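Long-range contact in SufE-like protein, chloroplastic (Arabidopsis thaliana, PDB 4PUI), which activates the cysteine desulfurase NFS2 to supply sulfur for iron-sulfur cluster formation and carries a C-terminal BolA domain, the part described here: residues T48-I54 with L83-V89. Sequence-based numbering, arbitrary orientation.
Sequences THFNLRI and LHALSIV
The parallel strand pair of the BolA-like domain runs in register from His49 opposite Ala85 to Arg53 opposite Val89, as the central strand of a three-stranded mixed sheet meets an outer strand reached by a beta-alpha-beta crossover through helices 64-74 and 76-79. The strands run at 18° to each other. Ser87 bonds to the residues either side of Asn51, its N giving to Phe50 O and its O accepting Leu52 N (2.8 Å), then Val89 repeats the pattern with Leu52 O and Ile54 N. Leu52, Phe50 and Leu86 share the face packed against the helices; the CD2 methyl of Leu86 lies 3.9 Å from Leu52 CD1 and equally near Phe50 CB, while Leu83 CD1 meets the Phe50 ring at its edge, 3.7 Å from Phe50 CD1. Ile10 and Ile71 close over this apolar layer. On the other face Asn51 OD1 rests 3.1 Å from Ser87 CB, its ND2 being bonded to Glu26. His49, with CG beside its own backbone N (chi1 -66°), brings CD2 to 3.5 Å from Ala85 CB, and its ND1 is joined in the ring plane to Thr48 OG1 at 2.7 Å; the ring also stacks on His32. Loss of this imidazole to an alanine is likely to leave Thr48 OG1 without its ND1 partner and uncover the methyl of Ala85. Just ahead of the two strands, the His84 ring lies beside Thr48, whose CG2 sits over one face, and Thr48 O is gripped twice, by Ala85 N nearly in line with the carbonyl and by His84 N on a lone pair at 2.8 Å.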
ATOM      1  N   THR A  48      -2.829 -10.929   5.278  1.00 27.17           N
ATOM      2  CA  THR A  48      -1.532 -10.721   5.907  1.00 26.54           C
ATOM      3  C   THR A  48      -0.509 -10.121   4.950  1.00 23.15           C
ATOM      4  O   THR A  48       0.468  -9.520   5.385  1.00 25.73           O
ATOM      5  CB  THR A  48      -0.960 -12.054   6.406  1.00 29.04           C
ATOM      6  OG1 THR A  48      -0.922 -12.976   5.315  1.00 30.93           O
ATOM      7  CG2 THR A  48      -1.826 -12.623   7.515  1.00 32.05           C
ATOM      8  N   HIS A  49      -0.733 -10.282   3.647  1.00 25.41           N
ATOM      9  CA  HIS A  49       0.228  -9.833   2.648  1.00 25.32           C
ATOM     10  C   HIS A  49      -0.457  -9.137   1.482  1.00 21.71           C
ATOM     11  O   HIS A  49      -1.384  -9.684   0.889  1.00 22.26           O
ATOM     12  CB  HIS A  49       1.026 -11.024   2.114  1.00 32.07           C
ATOM     13  CG  HIS A  49       1.916 -11.659   3.135  1.00 34.73           C
ATOM     14  ND1 HIS A  49       1.433 -12.442   4.159  1.00 37.82           N
ATOM     15  CD2 HIS A  49       3.261 -11.622   3.293  1.00 39.23           C
ATOM     16  CE1 HIS A  49       2.440 -12.861   4.904  1.00 42.16           C
ATOM     17  NE2 HIS A  49       3.560 -12.374   4.402  1.00 41.01           N
ATOM     18  N   PHE A  50       0.006  -7.934   1.155  1.00 25.16           N
ATOM     19  CA  PHE A  50      -0.513  -7.209   0.003  1.00 22.58           C
ATOM     20  C   PHE A  50       0.617  -6.695  -0.869  1.00 20.99           C
ATOM     21  O   PHE A  50       1.699  -6.384  -0.373  1.00 23.18           O
ATOM     22  CB  PHE A  50      -1.363  -6.014   0.432  1.00 19.11           C
ATOM     23  CG  PHE A  50      -2.648  -6.393   1.113  1.00 18.81           C
ATOM     24  CD1 PHE A  50      -2.671  -6.723   2.457  1.00 20.48           C
ATOM     25  CD2 PHE A  50      -3.840  -6.416   0.394  1.00 19.74           C
ATOM     26  CE1 PHE A  50      -3.869  -7.082   3.081  1.00 20.31           C
ATOM     27  CE2 PHE A  50      -5.035  -6.760   1.003  1.00 19.76           C
ATOM     28  CZ  PHE A  50      -5.051  -7.095   2.357  1.00 19.43           C
ATOM     29  N   ASN A  51       0.352  -6.624  -2.170  1.00 21.85           N
ATOM     30  CA  ASN A  51       1.193  -5.873  -3.090  1.00 22.97           C
ATOM     31  C   ASN A  51       0.504  -4.550  -3.357  1.00 20.15           C
ATOM     32  O   ASN A  51      -0.686  -4.525  -3.667  1.00 22.38           O
ATOM     33  CB  ASN A  51       1.383  -6.612  -4.426  1.00 26.04           C
ATOM     34  CG  ASN A  51       2.150  -7.923  -4.281  1.00 26.19           C
ATOM     35  OD1 ASN A  51       2.990  -8.065  -3.396  1.00 27.52           O
ATOM     36  ND2 ASN A  51       1.865  -8.881  -5.160  1.00 28.86           N
ATOM     37  N   LEU A  52       1.248  -3.452  -3.239  1.00 18.96           N
ATOM     38  CA  LEU A  52       0.714  -2.120  -3.524  1.00 16.74           C
ATOM     39  C   LEU A  52       1.457  -1.487  -4.705  1.00 18.63           C
ATOM     40  O   LEU A  52       2.687  -1.505  -4.743  1.00 19.46           O
ATOM     41  CB  LEU A  52       0.908  -1.215  -2.321  1.00 16.02           C
ATOM     42  CG  LEU A  52       0.343  -1.680  -0.985  1.00 17.72           C
ATOM     43  CD1 LEU A  52       0.619  -0.651   0.108  1.00 18.44           C
ATOM     44  CD2 LEU A  52      -1.150  -1.928  -1.105  1.00 18.67           C
ATOM     45  N   ARG A  53       0.712  -0.931  -5.657  1.00 18.76           N
ATOM     46  CA  ARG A  53       1.317  -0.096  -6.688  1.00 17.89           C
ATOM     47  C   ARG A  53       0.629   1.254  -6.630  1.00 17.17           C
ATOM     48  O   ARG A  53      -0.585   1.345  -6.810  1.00 18.13           O
ATOM     49  CB  ARG A  53       1.170  -0.705  -8.082  1.00 16.92           C
ATOM     50  CG  ARG A  53       1.848   0.134  -9.184  1.00 18.03           C
ATOM     51  CD  ARG A  53       1.567  -0.447 -10.557  1.00 19.47           C
ATOM     52  NE  ARG A  53       2.236   0.263 -11.646  1.00 22.33           N
ATOM     53  CZ  ARG A  53       1.719   1.311 -12.274  1.00 23.25           C
ATOM     54  NH1 ARG A  53       0.548   1.787 -11.894  1.00 20.31           N
ATOM     55  NH2 ARG A  53       2.375   1.888 -13.281  1.00 22.93           N
ATOM     56  N   ILE A  54       1.402   2.295  -6.336  1.00 16.07           N
ATOM     57  CA  ILE A  54       0.841   3.624  -6.123  1.00 16.64           C
ATOM     58  C   ILE A  54       1.547   4.630  -6.997  1.00 15.63           C
ATOM     59  O   ILE A  54       2.762   4.761  -6.919  1.00 17.58           O
ATOM     60  CB  ILE A  54       1.032   4.068  -4.664  1.00 15.86           C
ATOM     61  CG1 ILE A  54       0.672   2.918  -3.729  1.00 17.50           C
ATOM     62  CG2 ILE A  54       0.220   5.360  -4.347  1.00 16.75           C
ATOM     63  CD1 ILE A  54       1.072   3.159  -2.277  1.00 19.88           C
ATOM     64  N   LEU A  83      -1.488  -7.314   9.747  1.00 22.30           N
ATOM     65  CA  LEU A  83      -0.809  -7.153   8.466  1.00 23.11           C
ATOM     66  C   LEU A  83       0.669  -7.468   8.652  1.00 24.73           C
ATOM     67  O   LEU A  83       1.322  -6.890   9.517  1.00 25.37           O
ATOM     68  CB  LEU A  83      -0.979  -5.725   7.945  1.00 18.06           C
ATOM     69  CG  LEU A  83      -0.285  -5.380   6.626  1.00 18.30           C
ATOM     70  CD1 LEU A  83      -0.783  -6.315   5.562  1.00 18.82           C
ATOM     71  CD2 LEU A  83      -0.541  -3.908   6.226  1.00 17.69           C
ATOM     72  N   HIS A  84       1.186  -8.402   7.858  1.00 23.34           N
ATOM     73  CA  HIS A  84       2.556  -8.855   8.030  1.00 27.52           C
ATOM     74  C   HIS A  84       3.529  -8.162   7.094  1.00 31.17           C
ATOM     75  O   HIS A  84       4.588  -7.700   7.526  1.00 30.83           O
ATOM     76  CB  HIS A  84       2.657 -10.364   7.831  1.00 29.64           C
ATOM     77  CG  HIS A  84       2.021 -11.163   8.924  1.00 33.31           C
ATOM     78  ND1 HIS A  84       1.528 -10.586  10.073  1.00 36.11           N
ATOM     79  CD2 HIS A  84       1.800 -12.493   9.039  1.00 32.63           C
ATOM     80  CE1 HIS A  84       1.029 -11.532  10.853  1.00 33.43           C
ATOM     81  NE2 HIS A  84       1.172 -12.692  10.247  1.00 34.21           N
ATOM     82  N   ALA A  85       3.164  -8.072   5.818  1.00 29.94           N
ATOM     83  CA  ALA A  85       4.095  -7.549   4.823  1.00 26.57           C
ATOM     84  C   ALA A  85       3.393  -6.754   3.746  1.00 25.33           C
ATOM     85  O   ALA A  85       2.287  -7.096   3.325  1.00 25.00           O
ATOM     86  CB  ALA A  85       4.881  -8.685   4.197  1.00 31.01           C
ATOM     87  N   LEU A  86       4.055  -5.696   3.297  1.00 26.41           N
ATOM     88  CA  LEU A  86       3.604  -4.946   2.137  1.00 24.20           C
ATOM     89  C   LEU A  86       4.725  -4.908   1.109  1.00 23.35           C
ATOM     90  O   LEU A  86       5.851  -4.528   1.427  1.00 28.22           O
ATOM     91  CB  LEU A  86       3.236  -3.513   2.510  1.00 24.04           C
ATOM     92  CG  LEU A  86       2.029  -3.322   3.420  1.00 23.26           C
ATOM     93  CD1 LEU A  86       2.033  -1.919   4.006  1.00 21.44           C
ATOM     94  CD2 LEU A  86       0.757  -3.597   2.649  1.00 22.05           C
ATOM     95  N   SER A  87       4.402  -5.277  -0.118  1.00 20.59           N
ATOM     96  CA  SER A  87       5.347  -5.133  -1.216  1.00 20.50           C
ATOM     97  C   SER A  87       4.988  -3.860  -1.997  1.00 23.62           C
ATOM     98  O   SER A  87       3.943  -3.800  -2.639  1.00 25.18           O
ATOM     99  CB  SER A  87       5.287  -6.360  -2.118  1.00 31.70           C
ATOM    100  OG  SER A  87       6.112  -6.195  -3.254  1.00 36.00           O
ATOM    101  N   ILE A  88       5.862  -2.863  -1.952  1.00 22.16           N
ATOM    102  CA  ILE A  88       5.505  -1.521  -2.405  1.00 20.06           C
ATOM    103  C   ILE A  88       6.199  -1.116  -3.707  1.00 23.00           C
ATOM    104  O   ILE A  88       7.412  -1.235  -3.825  1.00 21.83           O
ATOM    105  CB  ILE A  88       5.823  -0.499  -1.319  1.00 19.30           C
ATOM    106  CG1 ILE A  88       4.946  -0.765  -0.093  1.00 23.13           C
ATOM    107  CG2 ILE A  88       5.633   0.941  -1.844  1.00 18.84           C
ATOM    108  CD1 ILE A  88       5.349   0.006   1.138  1.00 23.67           C
ATOM    109  N   VAL A  89       5.410  -0.659  -4.681  1.00 16.22           N
ATOM    110  CA  VAL A  89       5.940   0.043  -5.847  1.00 17.43           C
ATOM    111  C   VAL A  89       5.323   1.423  -5.761  1.00 17.55           C
ATOM    112  O   VAL A  89       4.104   1.551  -5.731  1.00 18.34           O
ATOM    113  CB  VAL A  89       5.555  -0.634  -7.185  1.00 19.60           C
ATOM    114  CG1 VAL A  89       5.954   0.251  -8.377  1.00 21.76           C
ATOM    115  CG2 VAL A  89       6.237  -1.989  -7.305  1.00 23.09           C
TER